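Local coordinates for protein phosphodiesterase (Candida albicans, PDB 6CPU) that is a largely helical phosphodiesterase of the HD clan, modelled with a zinc ion and a magnesium ion, at residues Y240-V245 / D249-N254; Q338-L343 / I393-L398. One frame throughout, in Å; residues are numbered along the deposited sequence.

Contact 1 (Y240-V245 / D249-N254); sequences YAIKQV and DNIPLN
Ile242 and Asn250 meet across a helix-loop-helix connection, where the chain comes off helix 227-242 and swings round to start helix 253-264. The reversal begins with a type I beta turn from Ile242 to Val245, in which Val245 N donates to Ile242 O at 3.0 Å. Ile242 gives the most surface and uses both its branches. CG2, set anti to the backbone N by a chi1 of -70°, lies 3.7 Å from Asn250 OD1 and also nears the carbonyl oxygen of Asp249. The other branch runs inward, and its CD1 ends 4.1 Å from CD1 of Ile251; these two isoleucine side chains are nearly perpendicular, methyl against methyl. Both also touch Trp395 and Leu256, which makes this the apolar, inner part of an otherwise superficial contact. Asn250 runs antiparallel to Ile242, alongside it, and lays its amide against the backbone and the first methylenes of Lys243. No hydrogen bond joins the two segments, so the join rests on van der Waals contact. Beyond CG the lysine chain is extended and leads away from 249-254, toward a long, weak ion pair with Asp239. What stays beside the amide is the root of that chain: Asn250 OD1 sits 3.5 Å from Lys243 CA, while ND2 of the same amide is 4.1 Å from Lys243 CG.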
ATOM      1  N   TYR A 240      12.592  -2.382  13.381  1.00 27.78           N
ATOM      2  CA  TYR A 240      13.375  -3.588  13.689  1.00 29.20           C
ATOM      3  C   TYR A 240      14.494  -3.813  12.666  1.00 29.87           C
ATOM      4  O   TYR A 240      15.620  -4.139  13.030  1.00 30.87           O
ATOM      5  CB  TYR A 240      12.442  -4.800  13.733  1.00 28.55           C
ATOM      6  CG  TYR A 240      13.031  -6.061  14.336  1.00 30.51           C
ATOM      7  CD1 TYR A 240      13.238  -6.168  15.708  1.00 30.45           C
ATOM      8  CD2 TYR A 240      13.349  -7.162  13.537  1.00 30.67           C
ATOM      9  CE1 TYR A 240      13.763  -7.328  16.269  1.00 30.33           C
ATOM     10  CE2 TYR A 240      13.872  -8.333  14.093  1.00 31.48           C
ATOM     11  CZ  TYR A 240      14.069  -8.406  15.462  1.00 31.24           C
ATOM     12  OH  TYR A 240      14.597  -9.555  16.014  1.00 32.64           O
ATOM     13  N   ALA A 241      14.170  -3.618  11.388  1.00 29.58           N
ATOM     14  CA  ALA A 241      15.139  -3.733  10.312  1.00 29.43           C
ATOM     15  C   ALA A 241      16.192  -2.630  10.370  1.00 28.78           C
ATOM     16  O   ALA A 241      17.380  -2.900  10.194  1.00 31.93           O
ATOM     17  CB  ALA A 241      14.432  -3.717   8.970  1.00 28.55           C
ATOM     18  N   ILE A 242      15.762  -1.392  10.618  1.00 28.67           N
ATOM     19  CA  ILE A 242      16.681  -0.250  10.730  1.00 29.58           C
ATOM     20  C   ILE A 242      17.709  -0.479  11.852  1.00 33.25           C
ATOM     21  O   ILE A 242      18.893  -0.192  11.680  1.00 33.54           O
ATOM     22  CB  ILE A 242      15.918   1.079  10.982  1.00 28.56           C
ATOM     23  CG1 ILE A 242      15.131   1.495   9.737  1.00 27.91           C
ATOM     24  CG2 ILE A 242      16.869   2.207  11.359  1.00 29.75           C
ATOM     25  CD1 ILE A 242      14.114   2.594   9.984  1.00 28.24           C
ATOM     26  N   LYS A 243      17.251  -1.009  12.985  1.00 34.98           N
ATOM     27  CA  LYS A 243      18.139  -1.294  14.124  1.00 37.69           C
ATOM     28  C   LYS A 243      19.286  -2.266  13.814  1.00 38.61           C
ATOM     29  O   LYS A 243      20.278  -2.282  14.534  1.00 37.10           O
ATOM     30  CB  LYS A 243      17.338  -1.846  15.308  1.00 38.17           C
ATOM     31  CG  LYS A 243      16.584  -0.794  16.093  1.00 39.98           C
ATOM     32  CD  LYS A 243      15.783  -1.458  17.206  1.00 41.65           C
ATOM     33  CE  LYS A 243      14.952  -0.458  17.988  1.00 41.86           C
ATOM     34  NZ  LYS A 243      13.879  -1.168  18.736  1.00 41.46           N
ATOM     35  N   GLN A 244      19.139  -3.093  12.779  1.00 38.84           N
ATOM     36  CA  GLN A 244      20.189  -4.038  12.404  1.00 40.02           C
ATOM     37  C   GLN A 244      21.234  -3.436  11.455  1.00 41.14           C
ATOM     38  O   GLN A 244      22.277  -4.053  11.222  1.00 39.44           O
ATOM     39  CB  GLN A 244      19.603  -5.312  11.780  1.00 40.46           C
ATOM     40  CG  GLN A 244      18.374  -5.912  12.461  1.00 41.86           C
ATOM     41  CD  GLN A 244      18.492  -6.053  13.974  1.00 44.85           C
ATOM     42  OE1 GLN A 244      17.503  -5.894  14.699  1.00 47.48           O
ATOM     43  NE2 GLN A 244      19.689  -6.353  14.455  1.00 42.72           N
ATOM     44  N   VAL A 245      20.981  -2.240  10.919  1.00 42.10           N
ATOM     45  CA  VAL A 245      21.892  -1.653   9.933  1.00 42.74           C
ATOM     46  C   VAL A 245      22.953  -0.842  10.649  1.00 45.28           C
ATOM     47  O   VAL A 245      22.649   0.172  11.272  1.00 42.57           O
ATOM     48  CB  VAL A 245      21.160  -0.763   8.910  1.00 42.65           C
ATOM     49  CG1 VAL A 245      22.127  -0.309   7.823  1.00 42.03           C
ATOM     50  CG2 VAL A 245      19.991  -1.525   8.298  1.00 41.24           C
ATOM     51  N   ASP A 249      21.732   5.688  11.390  1.00 51.00           N
ATOM     52  CA  ASP A 249      21.086   6.262  12.571  1.00 51.89           C
ATOM     53  C   ASP A 249      19.663   5.723  12.736  1.00 50.97           C
ATOM     54  O   ASP A 249      18.912   5.649  11.768  1.00 48.39           O
ATOM     55  CB  ASP A 249      21.047   7.791  12.471  1.00 53.48           C
ATOM     56  CG  ASP A 249      22.435   8.426  12.576  1.00 56.47           C
ATOM     57  OD1 ASP A 249      23.195   8.052  13.490  1.00 55.14           O
ATOM     58  OD2 ASP A 249      22.758   9.311  11.749  1.00 59.20           O
ATOM     59  N   ASN A 250      19.306   5.329  13.958  1.00 50.93           N
ATOM     60  CA  ASN A 250      17.926   4.938  14.259  1.00 49.33           C
ATOM     61  C   ASN A 250      16.995   6.141  14.127  1.00 46.17           C
ATOM     62  O   ASN A 250      17.381   7.275  14.390  1.00 47.20           O
ATOM     63  CB  ASN A 250      17.810   4.326  15.660  1.00 50.00           C
ATOM     64  CG  ASN A 250      18.380   2.918  15.736  1.00 51.95           C
ATOM     65  OD1 ASN A 250      18.367   2.174  14.754  1.00 51.44           O
ATOM     66  ND2 ASN A 250      18.873   2.542  16.911  1.00 52.38           N
ATOM     67  N   ILE A 251      15.767   5.879  13.701  1.00 42.53           N
ATOM     68  CA  ILE A 251      14.813   6.927  13.399  1.00 38.76           C
ATOM     69  C   ILE A 251      13.734   6.857  14.476  1.00 37.24           C
ATOM     70  O   ILE A 251      13.171   5.791  14.691  1.00 37.37           O
ATOM     71  CB  ILE A 251      14.243   6.722  11.982  1.00 39.02           C
ATOM     72  CG1 ILE A 251      15.372   6.903  10.956  1.00 40.04           C
ATOM     73  CG2 ILE A 251      13.115   7.696  11.696  1.00 36.77           C
ATOM     74  CD1 ILE A 251      14.996   6.549   9.534  1.00 40.73           C
ATOM     75  N   PRO A 252      13.454   7.987  15.164  1.00 34.73           N
ATOM     76  CA  PRO A 252      12.486   8.000  16.266  1.00 34.52           C
ATOM     77  C   PRO A 252      11.083   7.537  15.851  1.00 31.60           C
ATOM     78  O   PRO A 252      10.717   7.657  14.689  1.00 30.77           O
ATOM     79  CB  PRO A 252      12.434   9.473  16.698  1.00 35.53           C
ATOM     80  CG  PRO A 252      13.547  10.169  16.003  1.00 36.90           C
ATOM     81  CD  PRO A 252      13.938   9.338  14.826  1.00 37.56           C
ATOM     82  N   LEU A 253      10.328   7.021  16.812  1.00 30.92           N
ATOM     83  CA  LEU A 253       8.925   6.624  16.617  1.00 29.74           C
ATOM     84  C   LEU A 253       8.115   7.617  15.774  1.00 28.37           C
ATOM     85  O   LEU A 253       7.471   7.221  14.815  1.00 27.45           O
ATOM     86  CB  LEU A 253       8.241   6.449  17.975  1.00 30.58           C
ATOM     87  CG  LEU A 253       6.714   6.293  18.020  1.00 31.75           C
ATOM     88  CD1 LEU A 253       6.258   5.020  17.323  1.00 32.64           C
ATOM     89  CD2 LEU A 253       6.234   6.290  19.462  1.00 33.60           C
ATOM     90  N   ASN A 254       8.119   8.892  16.154  1.00 27.20           N
ATOM     91  CA  ASN A 254       7.261   9.877  15.478  1.00 27.64           C
ATOM     92  C   ASN A 254       7.601  10.079  14.007  1.00 26.43           C
ATOM     93  O   ASN A 254       6.705  10.282  13.185  1.00 24.94           O
ATOM     94  CB  ASN A 254       7.291  11.240  16.174  1.00 26.86           C
ATOM     95  CG  ASN A 254       6.076  12.084  15.829  1.00 26.98           C
ATOM     96  OD1 ASN A 254       4.940  11.613  15.910  1.00 26.74           O
ATOM     97  ND2 ASN A 254       6.301  13.325  15.445  1.00 27.28           N
TER

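Contact 2 (Q338-L343 / I393-L398); sequences QTLGLL and ICWPDL
Leu340 reaches from helix 336-348 toward Trp395 and Leu398, two residues on the kink where helix 377-394 gives way to the short helix 396-400. This is a small, buried, wholly apolar contact between helix 336-348 and that break, within the phosphodiesterase family's helical domain. Along the second segment, Cys394 closes helix 377-394, and Trp395 is the first residue to leave helical geometry, with phi/psi of -151°/50°. It is also the N-cap residue of the next helix, which begins at Pro396. The break points the indole toward helix 336-348, and its far corner, CH2, is straddled by the two methyls of Leu340, CD1 and CD2, each 4.3 Å away. CD2 meets the ring obliquely. Pro396 and Asp397 carry the chain round a single turn, and Leu398 N returns to bond Trp395 O at 3.0 Å. Leu398 comes back beside the tryptophan in that turn: its CB stands 3.5 Å above the plane of the Trp395 ring, offset toward the rim, so one residue of the new helix backs the indole. Leu398 then sends its CG anti to the backbone N (chi1 175°), which carries CD1 across to Leu340 CD2 at 4.1 Å. That methyl of Leu340 therefore serves both partners, and the two leucine side chains cross at a slant. Phe259, from helix 253-264, meets the Trp395 ring edge-to-face. Helix 336-348 is itself packed among others: Leu340 and Leu343 lie on Ala241 of helix 227-242, Leu342 and Leu343 on helix 276-292, and Leu342 also on helix 446-462.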
ATOM      1  N   GLN A 338      20.295  -4.173   2.387  1.00 33.15           N
ATOM      2  CA  GLN A 338      19.519  -4.832   1.341  1.00 32.59           C
ATOM      3  C   GLN A 338      18.219  -5.417   1.888  1.00 32.23           C
ATOM      4  O   GLN A 338      17.194  -5.431   1.202  1.00 28.96           O
ATOM      5  CB  GLN A 338      20.322  -5.958   0.696  1.00 33.62           C
ATOM      6  CG  GLN A 338      21.550  -5.489  -0.061  1.00 33.85           C
ATOM      7  CD  GLN A 338      22.628  -6.559  -0.139  1.00 34.46           C
ATOM      8  OE1 GLN A 338      22.359  -7.750   0.049  1.00 33.23           O
ATOM      9  NE2 GLN A 338      23.858  -6.134  -0.396  1.00 35.77           N
ATOM     10  N   THR A 339      18.276  -5.931   3.113  1.00 30.53           N
ATOM     11  CA  THR A 339      17.087  -6.437   3.794  1.00 31.85           C
ATOM     12  C   THR A 339      16.088  -5.286   4.023  1.00 30.05           C
ATOM     13  O   THR A 339      14.894  -5.442   3.779  1.00 29.89           O
ATOM     14  CB  THR A 339      17.464  -7.100   5.141  1.00 33.53           C
ATOM     15  OG1 THR A 339      18.334  -8.213   4.897  1.00 34.43           O
ATOM     16  CG2 THR A 339      16.235  -7.581   5.879  1.00 33.45           C
ATOM     17  N   LEU A 340      16.589  -4.145   4.487  1.00 29.19           N
ATOM     18  CA  LEU A 340      15.759  -2.946   4.684  1.00 28.63           C
ATOM     19  C   LEU A 340      15.168  -2.474   3.351  1.00 28.87           C
ATOM     20  O   LEU A 340      13.983  -2.151   3.275  1.00 28.76           O
ATOM     21  CB  LEU A 340      16.553  -1.809   5.326  1.00 27.80           C
ATOM     22  CG  LEU A 340      15.798  -0.490   5.570  1.00 28.31           C
ATOM     23  CD1 LEU A 340      14.596  -0.706   6.467  1.00 27.63           C
ATOM     24  CD2 LEU A 340      16.709   0.579   6.159  1.00 28.63           C
ATOM     25  N   GLY A 341      15.993  -2.461   2.306  1.00 28.50           N
ATOM     26  CA  GLY A 341      15.541  -2.105   0.959  1.00 28.34           C
ATOM     27  C   GLY A 341      14.421  -2.988   0.442  1.00 29.43           C
ATOM     28  O   GLY A 341      13.490  -2.500  -0.201  1.00 28.32           O
ATOM     29  N   LEU A 342      14.507  -4.289   0.726  1.00 28.64           N
ATOM     30  CA  LEU A 342      13.475  -5.233   0.321  1.00 29.11           C
ATOM     31  C   LEU A 342      12.174  -4.930   1.063  1.00 27.06           C
ATOM     32  O   LEU A 342      11.094  -4.919   0.460  1.00 24.45           O
ATOM     33  CB  LEU A 342      13.902  -6.674   0.616  1.00 30.89           C
ATOM     34  CG  LEU A 342      13.366  -7.811  -0.261  1.00 34.22           C
ATOM     35  CD1 LEU A 342      13.238  -9.084   0.561  1.00 35.51           C
ATOM     36  CD2 LEU A 342      12.039  -7.532  -0.949  1.00 35.12           C
ATOM     37  N   LEU A 343      12.290  -4.701   2.369  1.00 25.21           N
ATOM     38  CA  LEU A 343      11.123  -4.400   3.191  1.00 24.88           C
ATOM     39  C   LEU A 343      10.448  -3.096   2.756  1.00 23.82           C
ATOM     40  O   LEU A 343       9.231  -3.054   2.629  1.00 22.58           O
ATOM     41  CB  LEU A 343      11.507  -4.313   4.659  1.00 25.44           C
ATOM     42  CG  LEU A 343      11.946  -5.662   5.234  1.00 25.72           C
ATOM     43  CD1 LEU A 343      12.624  -5.467   6.576  1.00 25.63           C
ATOM     44  CD2 LEU A 343      10.767  -6.608   5.338  1.00 25.88           C
ATOM     45  N   ILE A 393      10.807  12.668  -0.801  1.00 21.12           N
ATOM     46  CA  ILE A 393      10.414  13.655   0.210  1.00 22.57           C
ATOM     47  C   ILE A 393      10.641  13.147   1.639  1.00 23.24           C
ATOM     48  O   ILE A 393      11.215  13.853   2.464  1.00 25.09           O
ATOM     49  CB  ILE A 393       8.928  14.068   0.018  1.00 22.63           C
ATOM     50  CG1 ILE A 393       8.695  14.614  -1.395  1.00 24.07           C
ATOM     51  CG2 ILE A 393       8.474  15.053   1.096  1.00 23.17           C
ATOM     52  CD1 ILE A 393       9.657  15.695  -1.851  1.00 24.19           C
ATOM     53  N   CYS A 394      10.202  11.926   1.936  1.00 22.80           N
ATOM     54  CA  CYS A 394      10.227  11.398   3.298  1.00 23.69           C
ATOM     55  C   CYS A 394      11.548  10.775   3.752  1.00 23.58           C
ATOM     56  O   CYS A 394      11.841  10.790   4.943  1.00 25.55           O
ATOM     57  CB  CYS A 394       9.146  10.343   3.477  1.00 24.29           C
ATOM     58  SG  CYS A 394       7.502  11.032   3.291  1.00 26.16           S
ATOM     59  N   TRP A 395      12.322  10.229   2.823  1.00 24.01           N
ATOM     60  CA  TRP A 395      13.505   9.434   3.166  1.00 24.78           C
ATOM     61  C   TRP A 395      14.578   9.516   2.060  1.00 25.85           C
ATOM     62  O   TRP A 395      15.090   8.491   1.602  1.00 24.91           O
ATOM     63  CB  TRP A 395      13.074   7.977   3.412  1.00 25.83           C
ATOM     64  CG  TRP A 395      13.910   7.204   4.383  1.00 26.96           C
ATOM     65  CD1 TRP A 395      15.141   7.551   4.890  1.00 29.17           C
ATOM     66  CD2 TRP A 395      13.594   5.932   4.950  1.00 27.90           C
ATOM     67  NE1 TRP A 395      15.596   6.570   5.734  1.00 28.59           N
ATOM     68  CE2 TRP A 395      14.668   5.564   5.789  1.00 28.77           C
ATOM     69  CE3 TRP A 395      12.507   5.060   4.827  1.00 27.24           C
ATOM     70  CZ2 TRP A 395      14.684   4.352   6.498  1.00 28.99           C
ATOM     71  CZ3 TRP A 395      12.523   3.863   5.538  1.00 28.22           C
ATOM     72  CH2 TRP A 395      13.602   3.521   6.359  1.00 28.40           C
ATOM     73  N   PRO A 396      14.926  10.745   1.628  1.00 27.08           N
ATOM     74  CA  PRO A 396      15.855  10.895   0.503  1.00 28.38           C
ATOM     75  C   PRO A 396      17.225  10.248   0.727  1.00 29.55           C
ATOM     76  O   PRO A 396      17.830   9.742  -0.226  1.00 27.23           O
ATOM     77  CB  PRO A 396      15.992  12.417   0.347  1.00 28.07           C
ATOM     78  CG  PRO A 396      15.534  12.991   1.632  1.00 27.81           C
ATOM     79  CD  PRO A 396      14.493  12.049   2.155  1.00 27.38           C
ATOM     80  N   ASP A 397      17.693  10.232   1.972  1.00 32.60           N
ATOM     81  CA  ASP A 397      18.986   9.624   2.263  1.00 36.26           C
ATOM     82  C   ASP A 397      18.978   8.090   2.151  1.00 33.59           C
ATOM     83  O   ASP A 397      20.035   7.493   1.965  1.00 32.95           O
ATOM     84  CB  ASP A 397      19.519  10.093   3.622  1.00 39.89           C
ATOM     85  CG  ASP A 397      19.896  11.580   3.633  1.00 43.53           C
ATOM     86  OD1 ASP A 397      19.885  12.245   2.570  1.00 46.81           O
ATOM     87  OD2 ASP A 397      20.221  12.091   4.721  1.00 47.17           O
ATOM     88  N   LEU A 398      17.815   7.436   2.221  1.00 30.73           N
ATOM     89  CA  LEU A 398      17.769   6.005   1.914  1.00 29.87           C
ATOM     90  C   LEU A 398      18.025   5.754   0.419  1.00 28.62           C
ATOM     91  O   LEU A 398      18.683   4.777   0.062  1.00 29.77           O
ATOM     92  CB  LEU A 398      16.441   5.350   2.356  1.00 29.61           C
ATOM     93  CG  LEU A 398      16.230   3.869   1.982  1.00 30.20           C
ATOM     94  CD1 LEU A 398      17.141   2.949   2.784  1.00 31.85           C
ATOM     95  CD2 LEU A 398      14.784   3.430   2.158  1.00 30.54           C
TER

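Overall arrangement
Following the chain from the N terminus, helix 227-242 runs into contact 1, which closes a tight loop of three intervening residues before helix 253-264 begins. Contact 2 opens only later, on helix 336-348, and closes a much longer, mainly helical excursion of 49 residues at the junction of helices 377-394 and 396-400. The two are therefore in series, neither enclosing the other. In space they adjoin, with centres about 11 Å apart, sharing helix 227-242 and the indole of Trp395. Together they tie the surface turn after helix 227-242 to helix 336-348 and the 394-396 junction beneath it. Helix 336-348 runs directly into His349 and Asp350, two of the zinc ligands.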